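Side-chain contacts in 2-hydroxyisobutyryl-CoA synthetase (Aquincola tertiaricarbonis, PDB 6HDY), which belongs to the ANL superfamily of AMP-binding enzymes, with a large AMP-binding part and a smaller C-terminal domain: residues Val19-Asn24 against His329-Ser334; Pro36-Met41 against Trp300-Tyr305. One frame throughout, in Å; residues are numbered along the deposited sequence.

Contact 1 of 2, residues Val19-Asn24 against His329-Ser334; sequences VEYDEN and HLERTS
Glu331 meets Val19 with its aliphatic part and Tyr21 with its carboxylate. Its CB lies 3.9 Å from Val19 CG1. Its CG comes next, 4.1 Å from Val19 CB, and the two side chains cross at a slant. CG stands anti to the carbonyl carbon (chi1 -66°) and the chain runs on extended, which carries the carboxylate past the valine to the tyrosine hydroxyl. There Glu331 OE1 accepts a hydrogen bond from Tyr21 OH at 2.7 Å, through its syn lone pair. OE1 sits at the edge of the ring, near its plane, while the carboxylate is turned 66° from that plane. Segment 329-334 begins on the last residue of strand 322-329, in the antiparallel sheet, and runs on as a loop. Residues 19-24 are loop in the N-terminal chain that precedes helix 36-40. The other oxygen, Glu331 OE2, rests 3.5 Å from Val19 CG2 and has Arg38 as a second partner. That arginine probably favours the charged form of this buried glutamate and helps fix the carboxylate's rotation. Val19 CG2 also covers one face of the Tyr21 ring, 3.7 Å above its plane and offset toward the rim. Helix 141-157 lies alongside, with Ala146 against Val19 and Asn149 against Tyr21.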
loop_
_atom_site.group_PDB
_atom_site.type_symbol
_atom_site.label_atom_id
_atom_site.label_comp_id
_atom_site.label_asym_id
_atom_site.label_seq_id
_atom_site.Cartn_x
_atom_site.Cartn_y
_atom_site.Cartn_z
ATOM N N VAL A 19 -9.468 -17.182 -19.331
ATOM C CA VAL A 19 -10.256 -17.588 -18.162
ATOM C C VAL A 19 -11.278 -16.473 -17.757
ATOM O O VAL A 19 -11.070 -15.303 -18.064
ATOM C CB VAL A 19 -9.315 -18.052 -17.015
ATOM C CG1 VAL A 19 -8.777 -16.863 -16.216
ATOM C CG2 VAL A 19 -9.986 -19.082 -16.114
ATOM N N GLU A 20 -12.384 -16.864 -17.112
ATOM C CA GLU A 20 -13.484 -15.982 -16.735
ATOM C C GLU A 20 -14.260 -16.559 -15.553
ATOM O O GLU A 20 -15.388 -17.046 -15.711
ATOM C CB GLU A 20 -14.428 -15.801 -17.947
ATOM C CG GLU A 20 -14.471 -14.362 -18.434
ATOM C CD GLU A 20 -15.855 -13.757 -18.581
ATOM O OE1 GLU A 20 -16.076 -12.651 -18.037
ATOM O OE2 GLU A 20 -16.720 -14.390 -19.229
ATOM N N TYR A 21 -13.670 -16.464 -14.371
ATOM C CA TYR A 21 -14.211 -17.020 -13.135
ATOM C C TYR A 21 -15.498 -16.399 -12.596
ATOM O O TYR A 21 -15.625 -15.180 -12.545
ATOM C CB TYR A 21 -13.154 -16.969 -12.034
ATOM C CG TYR A 21 -12.004 -17.942 -12.207
ATOM C CD1 TYR A 21 -12.200 -19.318 -12.080
ATOM C CD2 TYR A 21 -10.698 -17.482 -12.385
ATOM C CE1 TYR A 21 -11.144 -20.215 -12.229
ATOM C CE2 TYR A 21 -9.628 -18.365 -12.491
ATOM C CZ TYR A 21 -9.853 -19.733 -12.407
ATOM O OH TYR A 21 -8.787 -20.593 -12.471
ATOM N N ASP A 22 -16.420 -17.259 -12.112
ATOM C CA ASP A 22 -17.642 -16.856 -11.419
ATOM C C ASP A 22 -17.172 -16.234 -10.090
ATOM O O ASP A 22 -16.621 -16.920 -9.226
ATOM C CB ASP A 22 -18.576 -18.077 -11.176
ATOM C CG ASP A 22 -19.819 -17.836 -10.310
ATOM O OD1 ASP A 22 -20.016 -16.684 -9.840
ATOM O OD2 ASP A 22 -20.585 -18.802 -10.085
ATOM N N GLU A 23 -17.367 -14.913 -9.969
ATOM C CA GLU A 23 -17.005 -14.090 -8.823
ATOM C C GLU A 23 -17.847 -14.406 -7.580
ATOM O O GLU A 23 -17.448 -14.051 -6.471
ATOM C CB GLU A 23 -17.108 -12.592 -9.195
ATOM C CG GLU A 23 -16.091 -12.110 -10.230
ATOM C CD GLU A 23 -14.625 -12.204 -9.832
ATOM O OE1 GLU A 23 -13.780 -12.413 -10.731
ATOM O OE2 GLU A 23 -14.321 -12.085 -8.624
ATOM N N ASN A 24 -18.993 -15.088 -7.755
ATOM C CA ASN A 24 -19.887 -15.432 -6.648
ATOM C C ASN A 24 -19.714 -16.839 -6.099
ATOM O O ASN A 24 -20.339 -17.172 -5.091
ATOM C CB ASN A 24 -21.348 -15.178 -7.034
ATOM C CG ASN A 24 -21.601 -13.708 -7.222
ATOM O OD1 ASN A 24 -21.227 -12.874 -6.377
ATOM N ND2 ASN A 24 -22.105 -13.358 -8.392
ATOM N N HIS A 329 2.574 -19.336 -17.558
ATOM C CA HIS A 329 1.204 -18.912 -17.266
ATOM C C HIS A 329 0.214 -19.704 -18.102
ATOM O O HIS A 329 0.360 -19.781 -19.332
ATOM C CB HIS A 329 0.983 -17.399 -17.595
ATOM C CG HIS A 329 1.528 -16.464 -16.554
ATOM N ND1 HIS A 329 2.475 -15.501 -16.869
ATOM C CD2 HIS A 329 1.214 -16.356 -15.243
ATOM C CE1 HIS A 329 2.715 -14.854 -15.741
ATOM N NE2 HIS A 329 1.987 -15.341 -14.733
ATOM N N LEU A 330 -0.840 -20.238 -17.456
ATOM C CA LEU A 330 -1.901 -20.919 -18.229
ATOM C C LEU A 330 -3.215 -20.097 -18.279
ATOM O O LEU A 330 -4.125 -20.424 -19.039
ATOM C CB LEU A 330 -2.164 -22.340 -17.679
ATOM C CG LEU A 330 -0.975 -23.301 -17.597
ATOM C CD1 LEU A 330 -1.408 -24.627 -17.038
ATOM C CD2 LEU A 330 -0.328 -23.488 -18.950
ATOM N N GLU A 331 -3.300 -19.016 -17.484
ATOM C CA GLU A 331 -4.500 -18.197 -17.335
ATOM C C GLU A 331 -4.216 -16.695 -17.345
ATOM O O GLU A 331 -4.798 -15.953 -16.540
ATOM C CB GLU A 331 -5.251 -18.607 -16.047
ATOM C CG GLU A 331 -5.840 -20.014 -16.070
ATOM C CD GLU A 331 -6.723 -20.404 -14.901
ATOM O OE1 GLU A 331 -6.652 -19.748 -13.839
ATOM O OE2 GLU A 331 -7.500 -21.369 -15.053
ATOM N N ARG A 332 -3.332 -16.230 -18.259
ATOM C CA ARG A 332 -3.000 -14.801 -18.384
ATOM C C ARG A 332 -2.921 -14.327 -19.818
ATOM O O ARG A 332 -2.293 -14.972 -20.657
ATOM C CB ARG A 332 -1.710 -14.443 -17.609
ATOM C CG ARG A 332 -1.938 -14.304 -16.105
ATOM C CD ARG A 332 -0.847 -13.550 -15.391
ATOM N NE ARG A 332 -0.662 -12.164 -15.860
ATOM C CZ ARG A 332 0.248 -11.333 -15.366
ATOM N NH1 ARG A 332 1.055 -11.726 -14.385
ATOM N NH2 ARG A 332 0.360 -10.100 -15.848
ATOM N N THR A 333 -3.566 -13.188 -20.103
ATOM C CA THR A 333 -3.566 -12.574 -21.431
ATOM C C THR A 333 -2.608 -11.377 -21.508
ATOM O O THR A 333 -2.192 -11.011 -22.600
ATOM C CB THR A 333 -4.994 -12.178 -21.834
ATOM O OG1 THR A 333 -5.552 -11.350 -20.808
ATOM C CG2 THR A 333 -5.896 -13.390 -22.103
ATOM N N SER A 334 -2.266 -10.757 -20.357
ATOM C CA SER A 334 -1.380 -9.572 -20.301
ATOM C C SER A 334 -0.005 -9.993 -19.782
ATOM O O SER A 334 0.068 -10.682 -18.754
ATOM C CB SER A 334 -1.977 -8.473 -19.416
ATOM O OG SER A 334 -1.785 -8.749 -18.033
#

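Contact 2 of 2, residues Pro36-Met41 against Trp300-Tyr305; sequences PRRETM and WQDIIY
Arg38 and Asp302 form the salt bridge of this contact. Arg38 NE donates to Asp302 OD2 at 2.9 Å, and the bond is fairly straight, 164° at the hydrogen. OD2 lies close to the guanidinium plane, at its edge. The arginine reaches it on the anti side of the carboxylate, and NE lies 32° out of the carboxylate plane. The two flat groups are steeply inclined to each other. The bend at chi3 (70°) turns the guanidinium so that NE and NH2 both face the aspartate.

The remaining hydrogen bonds from this arginine to Asp302 are weak. Arg38 NH2 reaches Asp302 OD2 at 3.3 Å and the backbone Asp302 O at 3.2 Å. Outside the two segments, Arg38 NH2 has a stronger partner in Glu331, while Asp302 OD2 pairs with Arg153 and Asp302 OD1 is hydrogen-bonded to Tyr359 OH. The two arginines probably favour the ionised aspartate.

The other pair meets by van der Waals contact. The extended Glu39 chain brings its CD to 3.5 Å from Trp300 CZ3. Glu39 OE1 lies in the ring plane, beyond the edge, also 3.5 Å from Trp300 CZ3. Carboxylate and indole are turned steeply against each other. The charge of Glu39 is met by Arg357 at OE2 and by Arg153 at OE1, so Arg153 bridges the acids of both pairs.

Within the short helix, Thr40 OG1 donates to Pro36 O at 2.7 Å. The same oxygen takes Thr40 N from the opposite face of its plane. Helix 36-40 is joined by a buried salt bridge to the turn that leads into strand 304-310 of the antiparallel sheet, in the AMP-binding part of an ANL enzyme.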
loop_
_atom_site.group_PDB
_atom_site.type_symbol
_atom_site.label_atom_id
_atom_site.label_comp_id
_atom_site.label_asym_id
_atom_site.label_seq_id
_atom_site.Cartn_x
_atom_site.Cartn_y
_atom_site.Cartn_z
ATOM N N PRO A 36 -12.297 -29.225 -6.328
ATOM C CA PRO A 36 -11.984 -30.654 -6.147
ATOM C C PRO A 36 -11.389 -31.359 -7.371
ATOM O O PRO A 36 -10.389 -32.059 -7.211
ATOM C CB PRO A 36 -13.332 -31.270 -5.728
ATOM C CG PRO A 36 -14.080 -30.124 -5.088
ATOM C CD PRO A 36 -13.662 -28.902 -5.848
ATOM N N ARG A 37 -11.974 -31.163 -8.582
ATOM C CA ARG A 37 -11.490 -31.818 -9.804
ATOM C C ARG A 37 -10.094 -31.406 -10.176
ATOM O O ARG A 37 -9.215 -32.257 -10.134
ATOM C CB ARG A 37 -12.454 -31.661 -11.000
ATOM C CG ARG A 37 -12.015 -32.398 -12.281
ATOM C CD ARG A 37 -11.991 -33.917 -12.108
ATOM N NE ARG A 37 -11.544 -34.622 -13.312
ATOM C CZ ARG A 37 -11.078 -35.871 -13.319
ATOM N NH1 ARG A 37 -10.709 -36.443 -14.461
ATOM N NH2 ARG A 37 -10.956 -36.548 -12.182
ATOM N N ARG A 38 -9.871 -30.104 -10.491
ATOM C CA ARG A 38 -8.563 -29.562 -10.886
ATOM C C ARG A 38 -7.428 -29.930 -9.916
ATOM O O ARG A 38 -6.334 -30.286 -10.356
ATOM C CB ARG A 38 -8.642 -28.045 -11.078
ATOM C CG ARG A 38 -9.398 -27.625 -12.343
ATOM C CD ARG A 38 -9.693 -26.123 -12.406
ATOM N NE ARG A 38 -8.483 -25.328 -12.610
ATOM C CZ ARG A 38 -8.449 -24.100 -13.119
ATOM N NH1 ARG A 38 -9.568 -23.506 -13.512
ATOM N NH2 ARG A 38 -7.295 -23.455 -13.232
ATOM N N GLU A 39 -7.733 -29.922 -8.605
ATOM C CA GLU A 39 -6.801 -30.163 -7.506
ATOM C C GLU A 39 -6.493 -31.639 -7.185
ATOM O O GLU A 39 -5.377 -31.934 -6.752
ATOM C CB GLU A 39 -7.300 -29.445 -6.234
ATOM C CG GLU A 39 -7.397 -27.924 -6.366
ATOM C CD GLU A 39 -7.874 -27.167 -5.139
ATOM O OE1 GLU A 39 -8.354 -26.019 -5.278
ATOM O OE2 GLU A 39 -7.743 -27.716 -4.025
ATOM N N THR A 40 -7.486 -32.542 -7.338
ATOM C CA THR A 40 -7.328 -33.939 -6.976
ATOM C C THR A 40 -7.452 -34.927 -8.153
ATOM O O THR A 40 -7.344 -36.110 -7.895
ATOM C CB THR A 40 -8.289 -34.346 -5.818
ATOM O OG1 THR A 40 -9.625 -34.476 -6.302
ATOM C CG2 THR A 40 -8.247 -33.396 -4.638
ATOM N N MET A 41 -7.646 -34.470 -9.418
ATOM C CA MET A 41 -7.746 -35.361 -10.596
ATOM C C MET A 41 -6.467 -36.177 -10.864
ATOM O O MET A 41 -5.396 -35.712 -10.476
ATOM C CB MET A 41 -8.095 -34.557 -11.857
ATOM C CG MET A 41 -6.972 -33.654 -12.370
ATOM S SD MET A 41 -7.616 -32.407 -13.506
ATOM C CE MET A 41 -8.093 -33.436 -14.897
ATOM N N TRP A 300 0.874 -25.977 -8.192
ATOM C CA TRP A 300 -0.504 -25.928 -8.683
ATOM C C TRP A 300 -0.459 -25.769 -10.211
ATOM O O TRP A 300 -0.621 -24.679 -10.749
ATOM C CB TRP A 300 -1.273 -24.805 -7.984
ATOM C CG TRP A 300 -1.386 -24.978 -6.500
ATOM C CD1 TRP A 300 -0.370 -24.949 -5.591
ATOM C CD2 TRP A 300 -2.599 -25.108 -5.742
ATOM N NE1 TRP A 300 -0.867 -25.107 -4.319
ATOM C CE2 TRP A 300 -2.233 -25.190 -4.377
ATOM C CE3 TRP A 300 -3.968 -25.151 -6.083
ATOM C CZ2 TRP A 300 -3.187 -25.319 -3.345
ATOM C CZ3 TRP A 300 -4.905 -25.287 -5.066
ATOM C CH2 TRP A 300 -4.517 -25.367 -3.717
ATOM N N GLN A 301 -0.185 -26.908 -10.884
ATOM C CA GLN A 301 0.089 -27.080 -12.309
ATOM C C GLN A 301 -0.951 -26.528 -13.288
ATOM O O GLN A 301 -0.568 -26.105 -14.383
ATOM C CB GLN A 301 0.359 -28.561 -12.611
ATOM C CG GLN A 301 1.664 -29.100 -11.996
ATOM C CD GLN A 301 2.920 -28.391 -12.466
ATOM O OE1 GLN A 301 3.214 -27.249 -12.079
ATOM N NE2 GLN A 301 3.725 -29.073 -13.260
ATOM N N ASP A 302 -2.248 -26.574 -12.934
ATOM C CA ASP A 302 -3.333 -26.063 -13.787
ATOM C C ASP A 302 -3.520 -24.539 -13.678
ATOM O O ASP A 302 -4.375 -23.969 -14.384
ATOM C CB ASP A 302 -4.646 -26.816 -13.534
ATOM C CG ASP A 302 -5.020 -26.850 -12.075
ATOM O OD1 ASP A 302 -4.416 -27.654 -11.331
ATOM O OD2 ASP A 302 -5.883 -26.045 -11.667
ATOM N N ILE A 303 -2.741 -23.880 -12.794
ATOM C CA ILE A 303 -2.741 -22.418 -12.649
ATOM C C ILE A 303 -1.535 -21.872 -13.457
ATOM O O ILE A 303 -1.717 -21.046 -14.337
ATOM C CB ILE A 303 -2.763 -21.945 -11.154
ATOM C CG1 ILE A 303 -4.101 -22.348 -10.463
ATOM C CG2 ILE A 303 -2.527 -20.407 -11.075
ATOM C CD1 ILE A 303 -4.217 -22.120 -8.946
ATOM N N ILE A 304 -0.322 -22.386 -13.173
ATOM C CA ILE A 304 0.948 -22.105 -13.846
ATOM C C ILE A 304 1.678 -23.448 -13.932
ATOM O O ILE A 304 1.770 -24.166 -12.935
ATOM C CB ILE A 304 1.805 -21.013 -13.105
ATOM C CG1 ILE A 304 1.230 -19.603 -13.346
ATOM C CG2 ILE A 304 3.340 -21.086 -13.441
ATOM C CD1 ILE A 304 1.740 -18.548 -12.391
ATOM N N TYR A 305 2.210 -23.766 -15.113
ATOM C CA TYR A 305 2.956 -24.993 -15.350
ATOM C C TYR A 305 4.416 -24.842 -14.903
ATOM O O TYR A 305 5.195 -24.117 -15.529
ATOM C CB TYR A 305 2.820 -25.414 -16.834
ATOM C CG TYR A 305 3.567 -26.677 -17.200
ATOM C CD1 TYR A 305 3.382 -27.861 -16.480
ATOM C CD2 TYR A 305 4.454 -26.696 -18.272
ATOM C CE1 TYR A 305 4.074 -29.024 -16.811
ATOM C CE2 TYR A 305 5.141 -27.859 -18.621
ATOM C CZ TYR A 305 4.941 -29.021 -17.895
ATOM O OH TYR A 305 5.618 -30.159 -18.249
#

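The centres of contacts 1 and 2 are 14 Å apart, on the same side of the chain's centre. Along the chain the order is 19-24, 36-41, 300-305, 329-334, so the pairing of contact 2 falls within that of contact 1. The two meet directly where Glu331 OE2 and Arg38 NH2 form a salt bridge of 2.8 Å. Leu330 also packs on the backbone of 300-305. Strands 304-310 and 322-329 are neighbours in one antiparallel sheet, and each contact uses a loop flanking one of them. Helices 43-64 and 141-157 border both contacts. Contacts 1 and 2 thus join two successive parts of the N-terminal chain to loops at the ends of adjacent strands.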